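Local coordinates for subtilisin-like protein (Prochloron didemni, PDB 3ZXY), which probably acts as a serine endopeptidase of the subtilase family, forming the protease domain of PatA, a longer enzyme linked to patellamide processing, at residues A106-I111 with I216-A221; R231-T234 with Q238-R241; L244-L249 with F273-G278. The protein carries 1 engineered substitution. All coordinates share one frame; numbering follows the deposited sequence. Where two conformers were deposited one is given.

Contact 1. Residues A106-I111 with I216-A221; sequences AHIINI and IVSGVA
N110 and S218 set the register, their CA atoms 6.2 Å apart where strand 108-111 passes helix 216-221. The N-to-C directions of the two elements differ by 172°, nearly antiparallel, and the segment axes approach to 8.9 Å. I108 and N110 point toward the helix, while I109 and I111 point away from it, toward helix 91-103.

One hydrogen bond joins the two segments. S218 donates from OG to N110 OD1 over 2.8 Å, meeting the amide oxygen in its carbonyl plane and on a lone pair, with a C=O...donor angle of 119°. The same hydroxyl is weakly bonded to T214 O in its own helix. N110 reaches it by holding CG anti to its backbone N (chi1 -176°), and ND2 hydrogen-bonds S112 OG, so both ends restrain the rotation of this buried amide. I108 CG2 lies beside S218 OG at 4.0 Å. One turn on, at A221, the contact is apolar: I108 CD1 is 3.7 Å from A221 CB. V141 of the next strand touches both I108 and S218.

The N110 side chain is about 5 Å from that of D16 and about 7 Å from that of H51, both predicted charge-relay residues. The packing belongs to the core of the subtilisin-like fold, where the central parallel sheet meets the helix whose first turn carries the third predicted charge-relay position, here the engineered A211.

Contact 2. Residues R231-T234 with Q238-R241; sequences RGET and QKVR
E233 and K239 meet across the short connection between two successive helices, 210-230 and 237-247, which leaves the first helix through a Schellman motif at G232. E233 OE1 lies 3.8 Å from K239 NZ, a long salt bridge with no direct hydrogen bond. Only 44 Å² is buried, in keeping with a loose surface contact between charged ends. The two side chains cross at about a right angle, and the approach of OE1 to NZ is the one contact within 4.5 Å. K239 spans the gap by being extended throughout, starting with CG anti to the backbone N (chi1 -177°).

The other carboxylate oxygen has its own neighbours. R231 NE stands 3.8 Å from E233 OE2, again a long salt bridge, which gives the carboxylate a cationic neighbour at each oxygen, both at long range, and makes R231, E233 and K239 a network. Such a setting might modestly stabilise the ionised form of E233. A water completes the network: it donates to E233 OE2 at 3.1 Å and accepts a weak bond from K239 NZ at 3.5 Å.

Further out, the backbone fixes where these groups start. G232 has a positive phi of 85° and two bonds back into the last helical turn, and the chain then turns to present E233 toward the second helix. Q228 of the first helix touches E233. V240, on the buried side of the second helix, packs on A221, L225 and Q228. At the start of that helix, K239 N is hydrogen-bonded to D236 OD1.

Contact 3. Residues L244-L249 with F273-G278; sequences LLQSAL and FTLLKG
Q246 NE2 is hydrogen-bonded to OXT of S282, the carboxylate that ends this chain, and the amide so held lies beside L275, whose CD1 comes within 3.8 Å of Q246 OE1. The amide oxygen also has a hydrogen bond of its own, so its approach to a methyl group does not cost it a partner. Because the natural protein continues beyond this fragment, the bond to a terminal carboxylate belongs to the construct and need not exist in the full enzyme.

Across the interface the contact is van der Waals. One branch of L275 does the touching: CD1 is 3.8 Å from Q246 CG and 4.2 Å from S247 CB, and therefore rests between two consecutive residues of the facing helix. Q246 and L275 cross at about a right angle, the glutamine chain extending over the methyl with CG anti to its backbone N (chi1 -177°). L275 was deposited in two conformers, so these distances describe only the one given. The nearest CA atoms, S247 and L275, are 7.5 Å apart.

S247 is buried, and its hydroxyl is satisfied by L243 O, one turn back in its own helix, with OG held between backbone N and carbonyl carbon (chi1 61°). Its carbonyl oxygen accepts from N268 ND2, just ahead of the second helix. Deeper in, L244 and S247 both touch A272, while L244, F273 and L276 reach L224. The arrangement is plain helix-helix packing, in which helices 237-247 and 269-278 assemble beside helix 210-230 on the C-terminal flank of the subtilase domain.

Followed from the N terminus, the contacts come strictly in series, none nested in or crossing another. Contact 1 closes the longest loop, 104 residues, joining a central strand of the parallel sheet to helix 210-230. Contact 2 closes the shortest, three residues, at the turn into helix 237-247. Contact 3 closes a loop of 23, partly unmodelled, and brings in helix 269-278. Packing between neighbours joins them: A221 CA lies 3.8 Å from V240 CG1, V220 CG1 is 4.0 Å from L244 CD2, and R231 CD approaches L276 CD2 to 3.5 Å. Helix 210-230 takes part in contact 1 and leads into contact 2, and helix 237-247 is common to contacts 2 and 3.

Contact 1. Residues A106-I111 with I216-A221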
loop_
_atom_site.group_PDB
_atom_site.type_symbol
_atom_site.label_atom_id
_atom_site.label_comp_id
_atom_site.label_asym_id
_atom_site.label_seq_id
_atom_site.Cartn_x
_atom_site.Cartn_y
_atom_site.Cartn_z
ATOM N N ALA A 106 10.121 -7.990 4.847
ATOM C CA ALA A 106 9.426 -7.022 4.010
ATOM C C ALA A 106 10.231 -5.731 3.905
ATOM O O ALA A 106 10.787 -5.266 4.897
ATOM C CB ALA A 106 8.037 -6.703 4.574
ATOM N N HIS A 107 10.265 -5.150 2.707
ATOM C CA HIS A 107 10.752 -3.777 2.504
ATOM C C HIS A 107 9.626 -2.774 2.602
ATOM O O HIS A 107 9.825 -1.643 3.044
ATOM C CB HIS A 107 11.395 -3.626 1.128
ATOM C CG HIS A 107 12.639 -4.418 0.961
ATOM N ND1 HIS A 107 12.656 -5.621 0.363
ATOM C CD2 HIS A 107 13.945 -4.135 1.321
ATOM C CE1 HIS A 107 13.900 -6.103 0.367
ATOM N NE2 HIS A 107 14.703 -5.193 0.949
ATOM N N ILE A 108 8.442 -3.180 2.140
ATOM C CA ILE A 108 7.250 -2.350 2.090
ATOM C C ILE A 108 6.116 -3.173 2.676
ATOM O O ILE A 108 6.026 -4.380 2.415
ATOM C CB ILE A 108 6.893 -1.949 0.637
ATOM C CG1 ILE A 108 7.949 -1.017 0.062
ATOM C CG2 ILE A 108 5.504 -1.298 0.550
ATOM C CD1 ILE A 108 7.977 -1.038 -1.452
ATOM N N ILE A 109 5.298 -2.524 3.499
ATOM C CA ILE A 109 4.097 -3.132 4.092
ATOM C C ILE A 109 2.909 -2.277 3.655
ATOM O O ILE A 109 2.808 -1.111 4.016
ATOM C CB ILE A 109 4.206 -3.203 5.631
ATOM C CG1 ILE A 109 5.375 -4.101 6.033
ATOM C CG2 ILE A 109 2.903 -3.733 6.252
ATOM C CD1 ILE A 109 5.640 -4.155 7.530
ATOM N N ASN A 110 2.042 -2.863 2.843
ATOM C CA ASN A 110 0.815 -2.190 2.383
ATOM C C ASN A 110 -0.303 -2.481 3.367
ATOM O O ASN A 110 -0.643 -3.642 3.589
ATOM C CB ASN A 110 0.435 -2.720 0.995
ATOM C CG ASN A 110 -0.768 -2.015 0.384
ATOM O OD1 ASN A 110 -0.605 -1.114 -0.440
ATOM N ND2 ASN A 110 -1.989 -2.390 0.803
ATOM N N ILE A 111 -0.878 -1.432 3.945
ATOM C CA ILE A 111 -2.053 -1.591 4.828
ATOM C C ILE A 111 -3.182 -0.711 4.292
ATOM O O ILE A 111 -3.269 0.484 4.587
ATOM C CB ILE A 111 -1.732 -1.226 6.281
ATOM C CG1 ILE A 111 -0.558 -2.059 6.800
ATOM C CG2 ILE A 111 -2.966 -1.413 7.165
ATOM C CD1 ILE A 111 -0.205 -1.804 8.252
ATOM N N ILE A 216 -1.282 1.245 -5.272
ATOM C CA ILE A 216 -0.619 1.895 -6.393
ATOM C C ILE A 216 0.674 2.515 -5.887
ATOM O O ILE A 216 1.745 2.369 -6.494
ATOM C CB ILE A 216 -1.518 2.931 -7.076
ATOM C CG1 ILE A 216 -2.708 2.216 -7.741
ATOM C CG2 ILE A 216 -0.715 3.702 -8.134
ATOM C CD1 ILE A 216 -3.728 3.122 -8.355
ATOM N N VAL A 217 0.598 3.225 -4.770
ATOM C CA VAL A 217 1.802 3.804 -4.162
ATOM C C VAL A 217 2.779 2.722 -3.690
ATOM O O VAL A 217 3.985 2.841 -3.909
ATOM C CB VAL A 217 1.434 4.783 -3.018
ATOM C CG1 VAL A 217 2.677 5.258 -2.270
ATOM C CG2 VAL A 217 0.612 5.953 -3.564
ATOM N N SER A 218 2.291 1.650 -3.066
ATOM C CA SER A 218 3.177 0.561 -2.648
ATOM C C SER A 218 3.906 -0.037 -3.849
ATOM O O SER A 218 5.108 -0.315 -3.782
ATOM C CB SER A 218 2.385 -0.518 -1.952
ATOM O OG SER A 218 1.906 -0.012 -0.714
ATOM N N GLY A 219 3.177 -0.224 -4.944
ATOM C CA GLY A 219 3.781 -0.737 -6.178
ATOM C C GLY A 219 4.861 0.166 -6.737
ATOM O O GLY A 219 5.966 -0.304 -7.093
ATOM N N VAL A 220 4.561 1.465 -6.806
ATOM C CA VAL A 220 5.554 2.430 -7.284
ATOM C C VAL A 220 6.777 2.447 -6.358
ATOM O O VAL A 220 7.931 2.480 -6.833
ATOM C CB VAL A 220 4.942 3.827 -7.457
ATOM C CG1 VAL A 220 6.044 4.857 -7.729
ATOM C CG2 VAL A 220 3.904 3.805 -8.575
ATOM N N ALA A 221 6.551 2.419 -5.046
ATOM C CA ALA A 221 7.652 2.357 -4.071
ATOM C C ALA A 221 8.518 1.134 -4.326
ATOM O O ALA A 221 9.742 1.207 -4.253
ATOM C CB ALA A 221 7.132 2.377 -2.623
#

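Contact 2. Residues R231-T234 with Q238-R241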
loop_
_atom_site.group_PDB
_atom_site.type_symbol
_atom_site.label_atom_id
_atom_site.label_comp_id
_atom_site.label_asym_id
_atom_site.label_seq_id
_atom_site.Cartn_x
_atom_site.Cartn_y
_atom_site.Cartn_z
ATOM N N ARG A 231 20.927 -0.010 -9.534
ATOM C CA ARG A 231 22.011 0.967 -9.465
ATOM C C ARG A 231 23.145 0.556 -8.533
ATOM O O ARG A 231 24.156 1.242 -8.442
ATOM C CB ARG A 231 21.475 2.331 -9.049
ATOM C CG ARG A 231 20.474 2.901 -10.040
ATOM C CD ARG A 231 19.839 4.154 -9.468
ATOM N NE ARG A 231 20.770 5.284 -9.466
ATOM C CZ ARG A 231 20.951 6.125 -10.486
ATOM N NH1 ARG A 231 20.285 5.946 -11.620
ATOM N NH2 ARG A 231 21.806 7.140 -10.378
ATOM N N GLY A 232 22.993 -0.573 -7.852
ATOM C CA GLY A 232 24.008 -1.056 -6.929
ATOM C C GLY A 232 23.902 -0.475 -5.535
ATOM O O GLY A 232 24.841 -0.607 -4.744
ATOM N N GLU A 233 22.740 0.115 -5.224
ATOM C CA GLU A 233 22.485 0.740 -3.935
ATOM C C GLU A 233 21.810 -0.289 -3.038
ATOM O O GLU A 233 21.086 -1.158 -3.522
ATOM C CB GLU A 233 21.505 1.910 -4.050
ATOM C CG GLU A 233 21.962 3.187 -4.735
ATOM C CD GLU A 233 20.886 4.280 -4.672
ATOM O OE1 GLU A 233 20.209 4.440 -3.627
ATOM O OE2 GLU A 233 20.699 5.012 -5.671
ATOM N N THR A 234 21.998 -0.143 -1.735
ATOM C CA THR A 234 21.202 -0.879 -0.765
ATOM C C THR A 234 19.774 -0.329 -0.815
ATOM O O THR A 234 19.594 0.874 -0.790
ATOM C CB THR A 234 21.748 -0.685 0.656
ATOM O OG1 THR A 234 23.135 -1.031 0.684
ATOM C CG2 THR A 234 20.985 -1.557 1.644
ATOM N N GLN A 238 12.824 4.176 3.469
ATOM C CA GLN A 238 12.537 5.523 3.950
ATOM C C GLN A 238 13.009 6.602 2.978
ATOM O O GLN A 238 12.389 7.646 2.862
ATOM C CB GLN A 238 13.065 5.758 5.366
ATOM C CG GLN A 238 12.174 5.139 6.442
ATOM C CD GLN A 238 10.778 5.775 6.505
ATOM O OE1 GLN A 238 10.634 6.995 6.400
ATOM N NE2 GLN A 238 9.757 4.951 6.671
ATOM N N LYS A 239 14.078 6.346 2.245
ATOM C CA LYS A 239 14.495 7.270 1.192
ATOM C C LYS A 239 13.463 7.307 0.074
ATOM O O LYS A 239 13.180 8.376 -0.495
ATOM C CB LYS A 239 15.865 6.876 0.614
ATOM C CG LYS A 239 16.380 7.850 -0.440
ATOM C CD LYS A 239 17.788 7.486 -0.870
ATOM C CE LYS A 239 18.408 8.549 -1.782
ATOM N NZ LYS A 239 19.659 8.037 -2.410
ATOM N N VAL A 240 12.906 6.146 -0.271
ATOM C CA VAL A 240 11.881 6.100 -1.300
ATOM C C VAL A 240 10.649 6.906 -0.877
ATOM O O VAL A 240 10.067 7.648 -1.683
ATOM C CB VAL A 240 11.544 4.646 -1.672
ATOM C CG1 VAL A 240 10.217 4.574 -2.423
ATOM C CG2 VAL A 240 12.708 4.016 -2.455
ATOM N N ARG A 241 10.255 6.798 0.386
ATOM C CA ARG A 241 9.204 7.672 0.902
ATOM C C ARG A 241 9.523 9.153 0.687
ATOM O O ARG A 241 8.683 9.934 0.250
ATOM C CB ARG A 241 8.984 7.408 2.387
ATOM C CG ARG A 241 7.935 8.286 3.046
ATOM C CD ARG A 241 7.852 7.897 4.503
ATOM N NE ARG A 241 7.019 8.703 5.340
ATOM C CZ ARG A 241 7.406 9.724 6.091
ATOM N NH1 ARG A 241 8.654 10.208 6.071
ATOM N NH2 ARG A 241 6.505 10.292 6.878
HETATM O O HOH W 1 19.618 7.913 -5.867
#

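Contact 3. Residues L244-L249 with F273-G278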
loop_
_atom_site.group_PDB
_atom_site.type_symbol
_atom_site.label_atom_id
_atom_site.label_comp_id
_atom_site.label_asym_id
_atom_site.label_seq_id
_atom_site.Cartn_x
_atom_site.Cartn_y
_atom_site.Cartn_z
ATOM N N LEU A 244 9.157 10.141 -2.963
ATOM C CA LEU A 244 7.761 10.237 -3.355
ATOM C C LEU A 244 7.135 11.517 -2.830
ATOM O O LEU A 244 6.360 12.186 -3.538
ATOM C CB LEU A 244 6.993 8.997 -2.872
ATOM C CG LEU A 244 7.279 7.727 -3.675
ATOM C CD1 LEU A 244 6.782 6.468 -2.956
ATOM C CD2 LEU A 244 6.668 7.848 -5.073
ATOM N N LEU A 245 7.423 11.864 -1.581
ATOM C CA LEU A 245 6.907 13.091 -1.005
ATOM C C LEU A 245 7.500 14.335 -1.662
ATOM O O LEU A 245 6.786 15.299 -1.930
ATOM C CB LEU A 245 7.132 13.117 0.517
ATOM C CG LEU A 245 6.320 12.113 1.321
ATOM C CD1 LEU A 245 6.848 12.093 2.750
ATOM C CD2 LEU A 245 4.837 12.455 1.300
ATOM N N GLN A 246 8.801 14.322 -1.949
ATOM C CA GLN A 246 9.446 15.499 -2.525
ATOM C C GLN A 246 9.005 15.794 -3.949
ATOM O O GLN A 246 8.864 16.960 -4.334
ATOM C CB GLN A 246 10.962 15.341 -2.504
ATOM C CG GLN A 246 11.654 16.576 -3.036
ATOM C CD GLN A 246 13.056 16.743 -2.519
ATOM O OE1 GLN A 246 13.998 16.876 -3.302
ATOM N NE2 GLN A 246 13.200 16.809 -1.195
ATOM N N SER A 247 8.784 14.734 -4.717
ATOM C CA SER A 247 8.402 14.857 -6.113
ATOM C C SER A 247 6.895 15.039 -6.313
ATOM O O SER A 247 6.460 15.362 -7.413
ATOM C CB SER A 247 8.899 13.658 -6.921
ATOM O OG SER A 247 8.344 12.442 -6.452
ATOM N N ALA A 248 6.103 14.918 -5.251
ATOM C CA ALA A 248 4.659 15.062 -5.390
ATOM C C ALA A 248 4.292 16.438 -5.972
ATOM O O ALA A 248 4.918 17.474 -5.665
ATOM C CB ALA A 248 3.982 14.867 -4.033
ATOM N N LEU A 249 3.272 16.459 -6.824
ATOM C CA LEU A 249 2.908 17.666 -7.554
ATOM C C LEU A 249 1.759 18.430 -6.913
ATOM O O LEU A 249 0.800 17.836 -6.453
ATOM C CB LEU A 249 2.514 17.294 -8.975
ATOM C CG LEU A 249 3.649 16.764 -9.844
ATOM C CD1 LEU A 249 3.071 15.956 -11.002
ATOM C CD2 LEU A 249 4.516 17.926 -10.301
ATOM N N PHE A 273 11.340 9.106 -10.113
ATOM C CA PHE A 273 12.439 8.406 -10.765
ATOM C C PHE A 273 13.536 9.388 -11.152
ATOM O O PHE A 273 14.712 9.090 -10.984
ATOM C CB PHE A 273 11.954 7.615 -11.970
ATOM C CG PHE A 273 11.541 6.213 -11.621
ATOM C CD1 PHE A 273 10.256 5.931 -11.199
ATOM C CD2 PHE A 273 12.454 5.164 -11.734
ATOM C CE1 PHE A 273 9.887 4.629 -10.877
ATOM C CE2 PHE A 273 12.084 3.872 -11.426
ATOM C CZ PHE A 273 10.807 3.611 -10.992
ATOM N N THR A 274 13.165 10.545 -11.688
ATOM C CA THR A 274 14.185 11.540 -12.087
ATOM C C THR A 274 15.039 11.964 -10.890
ATOM O O THR A 274 16.254 12.121 -11.003
ATOM C CB THR A 274 13.512 12.750 -12.746
ATOM O OG1 THR A 274 12.917 12.300 -13.973
ATOM C CG2 THR A 274 14.534 13.877 -13.065
ATOM N N LEU A 275 14.402 12.159 -9.744
ATOM C CA LEU A 275 15.124 12.554 -8.527
ATOM C C LEU A 275 16.038 11.441 -8.053
ATOM O O LEU A 275 17.170 11.691 -7.691
ATOM C CB LEU A 275 14.199 12.944 -7.370
ATOM C CG LEU A 275 13.709 14.378 -7.307
ATOM C CD1 LEU A 275 12.894 14.545 -6.033
ATOM C CD2 LEU A 275 14.865 15.370 -7.376
ATOM N N LEU A 276 15.555 10.207 -8.076
ATOM C CA LEU A 276 16.382 9.061 -7.698
ATOM C C LEU A 276 17.594 8.959 -8.618
ATOM O O LEU A 276 18.723 8.802 -8.147
ATOM C CB LEU A 276 15.539 7.776 -7.741
ATOM C CG LEU A 276 16.160 6.497 -7.205
ATOM C CD1 LEU A 276 15.020 5.495 -6.967
ATOM C CD2 LEU A 276 17.185 5.960 -8.160
ATOM N N LYS A 277 17.358 9.086 -9.917
ATOM C CA LYS A 277 18.421 8.896 -10.889
ATOM C C LYS A 277 19.468 9.997 -10.827
ATOM O O LYS A 277 20.652 9.750 -11.081
ATOM C CB LYS A 277 17.852 8.784 -12.304
ATOM C CG LYS A 277 17.123 7.469 -12.467
ATOM C CD LYS A 277 16.175 7.485 -13.657
ATOM C CE LYS A 277 16.866 7.310 -14.985
ATOM N NZ LYS A 277 15.824 6.921 -15.974
ATOM N N GLY A 278 19.050 11.222 -10.504
ATOM C CA GLY A 278 19.973 12.343 -10.447
ATOM C C GLY A 278 20.799 12.425 -9.170
ATOM O O GLY A 278 21.897 13.019 -9.186
#